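Local coordinates for protein putative TRAP PERIPLASMIC SOLUTE BINDING PROTEIN (Haemophilus influenzae, PDB 4PBQ) that binds L-gulonate and probably serves as the periplasmic solute-binding component of a TRAP transporter, at residues Pro38-Ile41 / Ala42-Tyr46; Leu240-Trp243 / Asn244-Lys248; Glu263-Trp266 / Glu267-Lys271. All coordinates share one frame; numbering follows the deposited sequence.

Overall arrangement
All three contacts are local: contacts 1 and 3 each lie within one helix, contact 2 at the end of a short helix and the turn after it. Contacts 1 and 3 lie in the body of the fold, on helices 38-54 and 248-281; their centres are 10 Å apart and the two helices touch, with Ile41 CG2 3.8 Å from Leu268 CD2. Contact 2 sits nearer the surface, its centre about 22 Å from that of contact 1 and 28 Å from that of contact 3. Contact 1 is mostly buried and pairs a histidine with a glutamine. Contact 3 joins a buried tryptophan-isoleucine pair to a water-linked group of Glu263, Lys264 and Glu267. Contact 2 is largely backbone bonding, with one aromatic-aliphatic touch.

Contact 1: Pro38-Ile41 / Ala42-Tyr46; sequences PSHI and ALQEY
His40 and Gln44, one helical turn apart, bring their flat ends together: ring atom CD2 of His40 lies 3.5 Å from the amide carbon CD of Gln44, with ring and amide planes about 50° apart, so the groups neither stack nor stand square. Gln44 sends CG off anti to its own carbonyl carbon (chi1 -67°) and then runs extended, which carries the amide back along the helix to the imidazole. Both ring nitrogens of His40 have partners. ND1 is bonded to NE2 of His31, while NE2 meets a water in the plane of the ring at 2.8 Å. That water also accepts a weak hydrogen bond from Gln44 NE2 at 3.1 Å, bridging the two side chains. The helix here is the crossover of a beta-alpha-beta unit, strand 25-30, helix 38-54 and strand 59-64, and the side chain of Ser39, in its first turn, is about 11 Å from the bound L-gulonate. Four successive carbonyls of this turn are taken by amides four residues on: Pro38 O by Ala42 N (2.9 Å), Ser39 O by Leu43 N, His40 O by Gln44 N and Ile41 O by Glu45 N (3.0 Å). Leu43 also lays CG against Ser39 O at 3.2 Å, while its side chain packs on Leu63 and Ile88 of the neighbouring strands. Two other polar side chains find partners outside these residues: Ser39 OG bonds to His37 ND1, and Glu45 OE1 forms a salt bridge with Lys49.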
ATOM      1  N   PRO A  38      -2.470   9.038   8.091  1.00  7.14           N
ATOM      2  CA  PRO A  38      -2.587   8.307   9.375  1.00  7.99           C
ATOM      3  C   PRO A  38      -1.388   7.447   9.789  1.00  8.30           C
ATOM      4  O   PRO A  38      -1.097   7.322  10.978  1.00  8.83           O
ATOM      5  CB  PRO A  38      -3.832   7.438   9.156  1.00  8.00           C
ATOM      6  CG  PRO A  38      -4.699   8.304   8.261  1.00 14.59           C
ATOM      7  CD  PRO A  38      -3.691   8.911   7.285  1.00  9.18           C
ATOM      8  N   SER A  39      -0.708   6.836   8.834  1.00  7.93           N
ATOM      9  CA  SER A  39       0.523   6.105   9.124  1.00  6.23           C
ATOM     10  C   SER A  39       1.569   6.993   9.796  1.00  7.76           C
ATOM     11  O   SER A  39       2.233   6.574  10.751  1.00  9.32           O
ATOM     12  CB  SER A  39       1.101   5.440   7.847  1.00  7.54           C
ATOM     13  OG  SER A  39       1.434   6.404   6.876  1.00  9.29           O
ATOM     14  N   HIS A  40       1.713   8.228   9.335  1.00  5.56           N
ATOM     15  CA  HIS A  40       2.735   9.092   9.896  1.00  7.00           C
ATOM     16  C   HIS A  40       2.341   9.521  11.290  1.00  9.70           C
ATOM     17  O   HIS A  40       3.167   9.515  12.189  1.00  8.55           O
ATOM     18  CB  HIS A  40       2.961  10.349   9.066  1.00  6.64           C
ATOM     19  CG  HIS A  40       4.170  11.119   9.497  1.00  6.22           C
ATOM     20  ND1 HIS A  40       5.438  10.800   9.077  1.00 10.10           N
ATOM     21  CD2 HIS A  40       4.316  12.170  10.332  1.00 10.74           C
ATOM     22  CE1 HIS A  40       6.318  11.611   9.637  1.00 10.24           C
ATOM     23  NE2 HIS A  40       5.658  12.455  10.404  1.00 10.91           N
ATOM     24  N   ILE A  41       1.078   9.903  11.443  1.00 11.52           N
ATOM     25  CA  ILE A  41       0.557  10.349  12.732  1.00  8.46           C
ATOM     26  C   ILE A  41       0.702   9.235  13.757  1.00 10.90           C
ATOM     27  O   ILE A  41       1.166   9.467  14.871  1.00 10.16           O
ATOM     28  CB  ILE A  41      -0.920  10.782  12.599  1.00  7.87           C
ATOM     29  CG1 ILE A  41      -1.016  12.078  11.774  1.00 13.04           C
ATOM     30  CG2 ILE A  41      -1.535  11.046  13.944  1.00 11.18           C
ATOM     31  CD1 ILE A  41      -2.419  12.423  11.320  1.00 17.87           C
ATOM     32  N   ALA A  42       0.319   8.021  13.373  1.00  9.21           N
ATOM     33  CA  ALA A  42       0.448   6.867  14.267  1.00  7.95           C
ATOM     34  C   ALA A  42       1.908   6.489  14.565  1.00  9.03           C
ATOM     35  O   ALA A  42       2.223   6.071  15.682  1.00 10.59           O
ATOM     36  CB  ALA A  42      -0.341   5.669  13.711  1.00 11.06           C
ATOM     37  N   LEU A  43       2.796   6.639  13.584  1.00  7.76           N
ATOM     38  CA  LEU A  43       4.225   6.448  13.811  1.00 11.39           C
ATOM     39  C   LEU A  43       4.717   7.430  14.864  1.00 10.74           C
ATOM     40  O   LEU A  43       5.467   7.063  15.771  1.00 10.65           O
ATOM     41  CB  LEU A  43       5.014   6.677  12.527  1.00  9.34           C
ATOM     42  CG  LEU A  43       5.112   5.539  11.532  1.00  9.37           C
ATOM     43  CD1 LEU A  43       5.883   6.024  10.331  1.00 11.84           C
ATOM     44  CD2 LEU A  43       5.761   4.288  12.122  1.00 12.27           C
ATOM     45  N   GLN A  44       4.310   8.688  14.736  1.00  8.82           N
ATOM     46  CA  GLN A  44       4.730   9.722  15.694  1.00  8.48           C
ATOM     47  C   GLN A  44       4.252   9.462  17.111  1.00 10.94           C
ATOM     48  O   GLN A  44       5.023   9.590  18.068  1.00 14.61           O
ATOM     49  CB  GLN A  44       4.200  11.099  15.288  1.00 12.32           C
ATOM     50  CG  GLN A  44       4.736  11.710  14.030  1.00 17.27           C
ATOM     51  CD  GLN A  44       4.058  13.063  13.722  1.00 28.21           C
ATOM     52  OE1 GLN A  44       2.820  13.156  13.565  1.00 21.57           O
ATOM     53  NE2 GLN A  44       4.868  14.107  13.630  1.00 31.92           N
ATOM     54  N   GLU A  45       2.981   9.127  17.251  1.00 10.39           N
ATOM     55  CA  GLU A  45       2.359   9.098  18.571  1.00 11.11           C
ATOM     56  C   GLU A  45       2.544   7.766  19.287  1.00 15.93           C
ATOM     57  O   GLU A  45       2.561   7.727  20.526  1.00 16.11           O
ATOM     58  CB  GLU A  45       0.875   9.414  18.451  1.00 15.37           C
ATOM     59  CG  GLU A  45       0.602  10.842  18.076  1.00 26.94           C
ATOM     60  CD  GLU A  45       1.366  11.822  18.952  1.00 32.19           C
ATOM     61  OE1 GLU A  45       1.336  11.650  20.209  1.00 20.11           O
ATOM     62  OE2 GLU A  45       2.015  12.736  18.372  1.00 28.39           O
ATOM     63  N   TYR A  46       2.644   6.681  18.515  1.00 12.00           N
ATOM     64  CA  TYR A  46       2.582   5.331  19.085  1.00  9.96           C
ATOM     65  C   TYR A  46       3.875   4.540  18.884  1.00 13.69           C
ATOM     66  O   TYR A  46       4.373   3.931  19.822  1.00 18.85           O
ATOM     67  CB  TYR A  46       1.364   4.549  18.542  1.00 10.58           C
ATOM     68  CG  TYR A  46       0.091   5.318  18.755  1.00 12.19           C
ATOM     69  CD1 TYR A  46      -0.363   5.587  20.033  1.00 12.69           C
ATOM     70  CD2 TYR A  46      -0.626   5.823  17.681  1.00 10.44           C
ATOM     71  CE1 TYR A  46      -1.500   6.333  20.233  1.00 16.23           C
ATOM     72  CE2 TYR A  46      -1.765   6.569  17.878  1.00 15.99           C
ATOM     73  CZ  TYR A  46      -2.199   6.812  19.145  1.00 18.87           C
ATOM     74  OH  TYR A  46      -3.337   7.551  19.342  1.00 20.17           O
TER
HETATM   75  O   HOH W   1       7.396  14.116  11.874  1.00 32.18           O

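Contact 2: Leu240-Trp243 / Asn244-Lys248; sequences LKTW and NKIPK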
ATOM      1  N   LEU A 240      16.836  -6.125   8.773  1.00  9.48           N
ATOM      2  CA  LEU A 240      17.300  -7.249   9.581  1.00 14.97           C
ATOM      3  C   LEU A 240      18.687  -6.979  10.167  1.00 13.34           C
ATOM      4  O   LEU A 240      19.000  -7.428  11.267  1.00 12.77           O
ATOM      5  CB  LEU A 240      17.304  -8.523   8.743  1.00 16.99           C
ATOM      6  CG  LEU A 240      17.364  -9.846   9.514  1.00 20.28           C
ATOM      7  CD1 LEU A 240      16.145 -10.020  10.418  1.00 13.86           C
ATOM      8  CD2 LEU A 240      17.472 -10.976   8.533  1.00 16.72           C
ATOM      9  N   LYS A 241      19.515  -6.229   9.439  1.00 14.57           N
ATOM     10  CA  LYS A 241      20.826  -5.846   9.943  1.00 17.86           C
ATOM     11  C   LYS A 241      20.699  -5.021  11.212  1.00 17.42           C
ATOM     12  O   LYS A 241      21.485  -5.203  12.143  1.00 17.60           O
ATOM     13  CB  LYS A 241      21.613  -5.087   8.893  1.00 18.98           C
ATOM     14  CG  LYS A 241      22.056  -5.944   7.706  1.00 23.47           C
ATOM     15  CD  LYS A 241      22.746  -5.087   6.642  1.00 34.36           C
ATOM     16  CE  LYS A 241      23.743  -5.892   5.801  1.00 43.59           C
ATOM     17  NZ  LYS A 241      23.145  -7.114   5.190  1.00 48.53           N
ATOM     18  N   THR A 242      19.712  -4.120  11.237  1.00  9.95           N
ATOM     19  CA  THR A 242      19.390  -3.366  12.444  1.00 12.20           C
ATOM     20  C   THR A 242      18.793  -4.253  13.539  1.00 11.01           C
ATOM     21  O   THR A 242      19.204  -4.202  14.718  1.00 10.61           O
ATOM     22  CB  THR A 242      18.438  -2.230  12.100  1.00 12.62           C
ATOM     23  OG1 THR A 242      19.143  -1.262  11.311  1.00 18.36           O
ATOM     24  CG2 THR A 242      17.879  -1.581  13.341  1.00 11.31           C
ATOM     25  N   TRP A 243      17.823  -5.072  13.158  1.00  9.99           N
ATOM     26  CA  TRP A 243      17.131  -5.941  14.106  1.00 11.71           C
ATOM     27  C   TRP A 243      18.096  -6.883  14.833  1.00 13.63           C
ATOM     28  O   TRP A 243      17.962  -7.100  16.024  1.00 11.05           O
ATOM     29  CB  TRP A 243      16.080  -6.747  13.347  1.00 10.97           C
ATOM     30  CG  TRP A 243      15.003  -7.421  14.152  1.00  7.77           C
ATOM     31  CD1 TRP A 243      14.726  -8.765  14.162  1.00 10.23           C
ATOM     32  CD2 TRP A 243      14.023  -6.811  15.020  1.00  8.44           C
ATOM     33  NE1 TRP A 243      13.664  -9.028  14.976  1.00 11.27           N
ATOM     34  CE2 TRP A 243      13.201  -7.854  15.509  1.00  9.35           C
ATOM     35  CE3 TRP A 243      13.761  -5.498  15.424  1.00  9.00           C
ATOM     36  CZ2 TRP A 243      12.164  -7.629  16.412  1.00  9.26           C
ATOM     37  CZ3 TRP A 243      12.716  -5.262  16.294  1.00  8.56           C
ATOM     38  CH2 TRP A 243      11.921  -6.319  16.777  1.00 11.44           C
ATOM     39  N   ASN A 244      19.098  -7.407  14.127  1.00 12.70           N
ATOM     40  CA  ASN A 244      20.012  -8.363  14.727  1.00 13.14           C
ATOM     41  C   ASN A 244      21.029  -7.733  15.683  1.00 10.65           C
ATOM     42  O   ASN A 244      21.840  -8.436  16.271  1.00 12.88           O
ATOM     43  CB  ASN A 244      20.730  -9.165  13.637  1.00 14.28           C
ATOM     44  CG  ASN A 244      19.824 -10.169  12.953  1.00 13.92           C
ATOM     45  OD1 ASN A 244      18.770 -10.544  13.475  1.00 13.06           O
ATOM     46  ND2 ASN A 244      20.234 -10.615  11.771  1.00 17.86           N
ATOM     47  N   LYS A 245      20.977  -6.413  15.830  1.00 10.82           N
ATOM     48  CA  LYS A 245      21.801  -5.703  16.799  1.00 10.33           C
ATOM     49  C   LYS A 245      21.002  -5.370  18.061  1.00 11.03           C
ATOM     50  O   LYS A 245      21.555  -4.850  19.046  1.00 14.21           O
ATOM     51  CB  LYS A 245      22.312  -4.408  16.174  1.00 11.65           C
ATOM     52  CG  LYS A 245      23.282  -4.593  15.000  1.00 17.89           C
ATOM     53  CD  LYS A 245      23.579  -3.210  14.364  1.00 19.23           C
ATOM     54  CE  LYS A 245      24.374  -3.318  13.089  1.00 26.78           C
ATOM     55  NZ  LYS A 245      25.730  -3.883  13.312  1.00 38.27           N
ATOM     56  N   ILE A 246      19.712  -5.699  18.029  1.00  9.92           N
ATOM     57  CA  ILE A 246      18.798  -5.351  19.109  1.00 11.18           C
ATOM     58  C   ILE A 246      18.515  -6.599  19.919  1.00 10.51           C
ATOM     59  O   ILE A 246      17.989  -7.580  19.403  1.00 12.93           O
ATOM     60  CB  ILE A 246      17.498  -4.775  18.546  1.00 10.99           C
ATOM     61  CG1 ILE A 246      17.779  -3.496  17.754  1.00 12.69           C
ATOM     62  CG2 ILE A 246      16.504  -4.486  19.661  1.00 14.32           C
ATOM     63  CD1 ILE A 246      16.552  -2.908  17.113  1.00 15.12           C
ATOM     64  N   PRO A 247      18.817  -6.560  21.221  1.00 10.48           N
ATOM     65  CA  PRO A 247      18.567  -7.771  22.007  1.00 14.07           C
ATOM     66  C   PRO A 247      17.078  -8.033  22.142  1.00 12.72           C
ATOM     67  O   PRO A 247      16.262  -7.108  22.034  1.00 10.17           O
ATOM     68  CB  PRO A 247      19.176  -7.453  23.379  1.00 17.44           C
ATOM     69  CG  PRO A 247      19.226  -5.948  23.431  1.00 16.73           C
ATOM     70  CD  PRO A 247      19.460  -5.500  22.006  1.00 13.55           C
ATOM     71  N   LYS A 248      16.729  -9.282  22.414  1.00 13.11           N
ATOM     72  CA  LYS A 248      15.331  -9.660  22.530  1.00 10.46           C
ATOM     73  C   LYS A 248      14.548  -8.791  23.524  1.00 12.26           C
ATOM     74  O   LYS A 248      13.395  -8.443  23.277  1.00 12.19           O
ATOM     75  CB  LYS A 248      15.218 -11.111  22.940  1.00 11.15           C
ATOM     76  CG  LYS A 248      13.801 -11.614  23.040  1.00 19.46           C
ATOM     77  CD  LYS A 248      13.407 -12.318  21.762  1.00 32.16           C
ATOM     78  CE  LYS A 248      12.036 -12.947  21.858  1.00 31.99           C
ATOM     79  NZ  LYS A 248      11.555 -13.296  20.491  1.00 27.14           N
TER
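Ile246 CD1 comes obliquely to the indole of Trp243, 4.2 Å from CE3 on its benzene ring, the two side chains crossing at about a right angle. The backbone N of Asn244 also approaches the indole at a slant, and beyond the turn the ring packs on Lys137 and Leu139 of strand 136-151 and on Glu255. The other flat group, the Asn244 amide, leans back over the preceding turn: with CG beside its own backbone N (chi1 -72°), it brings ND2 to 3.7 Å from Leu240 CG, while Asn244 CG lies 3.3 Å from Leu240 O. That carbonyl is taken by the main chain, Asn244 N bonding to it at 2.9 Å, and the ND2 approach is too badly angled to add a second bond. The chain then leaves the helix: Lys245 N bonds to Thr242 O, and Ile246 N to Trp243 O closes the type I beta turn Trp243-Ile246, each at 3.0 Å with the donor well above the carbonyl plane. Trp243 O takes a further bond from Gln251 NE2 of helix 248-281. The aliphatic part of Lys245 runs along Lys241 O, CG at 3.4 Å. The turn is thus set mainly by backbone bonds; between 240-243 and 244-248 the side chains add van der Waals contact but no hydrogen bond.

Contact 3: Glu263-Trp266 / Glu267-Lys271; sequences EKEW and ELAIK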
ATOM      1  N   GLU A 263      -2.890  -1.205  15.662  1.00  8.92           N
ATOM      2  CA  GLU A 263      -4.266  -1.023  16.105  1.00 10.75           C
ATOM      3  C   GLU A 263      -4.705   0.410  15.850  1.00 10.70           C
ATOM      4  O   GLU A 263      -5.790   0.654  15.334  1.00 10.05           O
ATOM      5  CB  GLU A 263      -4.412  -1.327  17.604  1.00 16.09           C
ATOM      6  CG  GLU A 263      -5.734  -0.856  18.207  1.00 27.93           C
ATOM      7  CD  GLU A 263      -5.696  -0.734  19.740  1.00 42.36           C
ATOM      8  OE1 GLU A 263      -4.724  -1.225  20.363  1.00 49.25           O
ATOM      9  OE2 GLU A 263      -6.634  -0.125  20.311  1.00 44.95           O
ATOM     10  N   LYS A 264      -3.862   1.361  16.233  1.00 10.73           N
ATOM     11  CA  LYS A 264      -4.233   2.768  16.148  1.00 11.45           C
ATOM     12  C   LYS A 264      -4.270   3.257  14.702  1.00  9.91           C
ATOM     13  O   LYS A 264      -5.113   4.114  14.348  1.00 10.66           O
ATOM     14  CB  LYS A 264      -3.262   3.632  16.969  1.00 11.80           C
ATOM     15  CG  LYS A 264      -3.356   3.348  18.466  1.00 11.31           C
ATOM     16  CD  LYS A 264      -4.680   3.830  19.044  1.00 17.08           C
ATOM     17  CE  LYS A 264      -4.625   3.876  20.553  1.00 30.43           C
ATOM     18  NZ  LYS A 264      -5.862   3.351  21.173  1.00 38.20           N
ATOM     19  N   GLU A 265      -3.370   2.732  13.871  1.00 10.33           N
ATOM     20  CA  GLU A 265      -3.304   3.155  12.482  1.00  9.12           C
ATOM     21  C   GLU A 265      -4.518   2.662  11.677  1.00  8.28           C
ATOM     22  O   GLU A 265      -5.062   3.409  10.888  1.00  8.44           O
ATOM     23  CB  GLU A 265      -2.024   2.708  11.785  1.00  8.56           C
ATOM     24  CG  GLU A 265      -1.765   3.457  10.449  1.00  7.56           C
ATOM     25  CD  GLU A 265      -2.400   2.812   9.226  1.00 11.29           C
ATOM     26  OE1 GLU A 265      -2.804   1.642   9.337  1.00  8.54           O
ATOM     27  OE2 GLU A 265      -2.480   3.481   8.157  1.00 12.18           O
ATOM     28  N   TRP A 266      -4.918   1.414  11.878  1.00  7.57           N
ATOM     29  CA  TRP A 266      -6.139   0.907  11.231  1.00  7.84           C
ATOM     30  C   TRP A 266      -7.334   1.771  11.611  1.00  8.52           C
ATOM     31  O   TRP A 266      -8.068   2.212  10.755  1.00 10.74           O
ATOM     32  CB  TRP A 266      -6.409  -0.559  11.571  1.00 10.03           C
ATOM     33  CG  TRP A 266      -5.642  -1.490  10.686  1.00  8.46           C
ATOM     34  CD1 TRP A 266      -4.412  -2.038  10.942  1.00 10.29           C
ATOM     35  CD2 TRP A 266      -6.029  -1.970   9.371  1.00  9.68           C
ATOM     36  NE1 TRP A 266      -4.001  -2.814   9.868  1.00 11.41           N
ATOM     37  CE2 TRP A 266      -4.983  -2.809   8.911  1.00  8.67           C
ATOM     38  CE3 TRP A 266      -7.162  -1.787   8.554  1.00 14.11           C
ATOM     39  CZ2 TRP A 266      -5.023  -3.436   7.664  1.00 10.52           C
ATOM     40  CZ3 TRP A 266      -7.199  -2.418   7.322  1.00 10.80           C
ATOM     41  CH2 TRP A 266      -6.138  -3.243   6.898  1.00 10.14           C
ATOM     42  N   GLU A 267      -7.510   2.003  12.910  1.00  9.19           N
ATOM     43  CA  GLU A 267      -8.602   2.829  13.403  1.00 10.98           C
ATOM     44  C   GLU A 267      -8.589   4.231  12.790  1.00  9.92           C
ATOM     45  O   GLU A 267      -9.622   4.725  12.298  1.00 10.38           O
ATOM     46  CB  GLU A 267      -8.519   2.902  14.936  1.00 11.92           C
ATOM     47  CG  GLU A 267      -9.569   3.768  15.601  1.00 16.83           C
ATOM     48  CD  GLU A 267      -9.512   3.695  17.122  1.00 29.97           C
ATOM     49  OE1 GLU A 267      -8.456   4.014  17.710  1.00 29.90           O
ATOM     50  OE2 GLU A 267     -10.532   3.308  17.723  1.00 38.43           O
ATOM     51  N   LEU A 268      -7.434   4.886  12.833  1.00  9.68           N
ATOM     52  CA  LEU A 268      -7.304   6.232  12.311  1.00  9.36           C
ATOM     53  C   LEU A 268      -7.476   6.275  10.785  1.00  8.44           C
ATOM     54  O   LEU A 268      -8.085   7.200  10.231  1.00 11.27           O
ATOM     55  CB  LEU A 268      -5.939   6.809  12.710  1.00  9.16           C
ATOM     56  CG  LEU A 268      -5.748   8.267  12.293  1.00  9.87           C
ATOM     57  CD1 LEU A 268      -6.811   9.166  12.908  1.00 12.74           C
ATOM     58  CD2 LEU A 268      -4.360   8.780  12.689  1.00 11.26           C
ATOM     59  N   ALA A 269      -6.956   5.264  10.113  1.00  7.83           N
ATOM     60  CA  ALA A 269      -7.046   5.214   8.669  1.00  7.42           C
ATOM     61  C   ALA A 269      -8.496   5.034   8.212  1.00 10.68           C
ATOM     62  O   ALA A 269      -8.936   5.702   7.283  1.00  9.75           O
ATOM     63  CB  ALA A 269      -6.138   4.093   8.114  1.00 10.31           C
ATOM     64  N   ILE A 270      -9.236   4.138   8.860  1.00 10.67           N
ATOM     65  CA  ILE A 270     -10.632   3.956   8.515  1.00  9.46           C
ATOM     66  C   ILE A 270     -11.431   5.249   8.742  1.00 12.13           C
ATOM     67  O   ILE A 270     -12.198   5.675   7.865  1.00 14.13           O
ATOM     68  CB  ILE A 270     -11.227   2.753   9.268  1.00 10.20           C
ATOM     69  CG1 ILE A 270     -10.572   1.476   8.734  1.00 10.48           C
ATOM     70  CG2 ILE A 270     -12.750   2.695   9.117  1.00 15.49           C
ATOM     71  CD1 ILE A 270     -10.735   0.277   9.640  1.00 12.51           C
ATOM     72  N   LYS A 271     -11.226   5.882   9.896  1.00  9.72           N
ATOM     73  CA  LYS A 271     -11.896   7.128  10.242  1.00 10.58           C
ATOM     74  C   LYS A 271     -11.558   8.246   9.264  1.00 14.50           C
ATOM     75  O   LYS A 271     -12.455   8.983   8.806  1.00 13.82           O
ATOM     76  CB  LYS A 271     -11.523   7.521  11.679  1.00 16.09           C
ATOM     77  CG  LYS A 271     -12.117   8.844  12.177  1.00 16.52           C
ATOM     78  CD  LYS A 271     -11.548   9.197  13.548  1.00 16.75           C
ATOM     79  CE  LYS A 271     -11.919  10.607  13.960  1.00 28.41           C
ATOM     80  NZ  LYS A 271     -13.388  10.721  14.143  1.00 32.13           N
TER
HETATM   81  O   HOH W   2      -7.865   2.421  19.928  1.00 34.59           O
HETATM   82  O   HOH W   3      -6.418   5.748  16.185  1.00 13.75           O
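Trp266 and Glu267 sit next to each other at the middle of this helical stretch, and each meets its neighbours a turn away in a different chemistry. Ile270 brings CD1 to the edge of the Trp266 indole, near the ring plane, 4.3 Å from CE3; the same methyl lies 3.5 Å from Trp266 O, the carbonyl that Ile270 N bonds. NE1, on the five-membered ring, hydrogen-bonds to Tyr141 O of strand 136-151, which fixes how the indole is turned. Glu267, with CG anti to its backbone N (chi1 178°) and the chain extended, runs alongside Lys264, the two pointing the same way. They do not form a salt bridge: Lys264 NZ stays 4.4 Å from Glu267 OE1. Water joins them instead. One molecule donates to Glu267 OE1 (2.8 Å) and to Glu263 OE2, and accepts from Lys264 NZ at a doubtfully short 2.5 Å; another donates to Glu267 OE1 and Lys264 O. A long salt bridge, 3.7 Å, links Lys264 NZ to Glu263 OE2. Trp266, Ala269 and Ile270 face strand 136-151, Leu268 meets helix 38-54, Glu265 is buried with OE1 on Met143 N, and Glu263 and Glu267 are exposed: an amphipathic pattern fitting the long helix 248-281 that in TRAP solute-binding proteins spans both lobes.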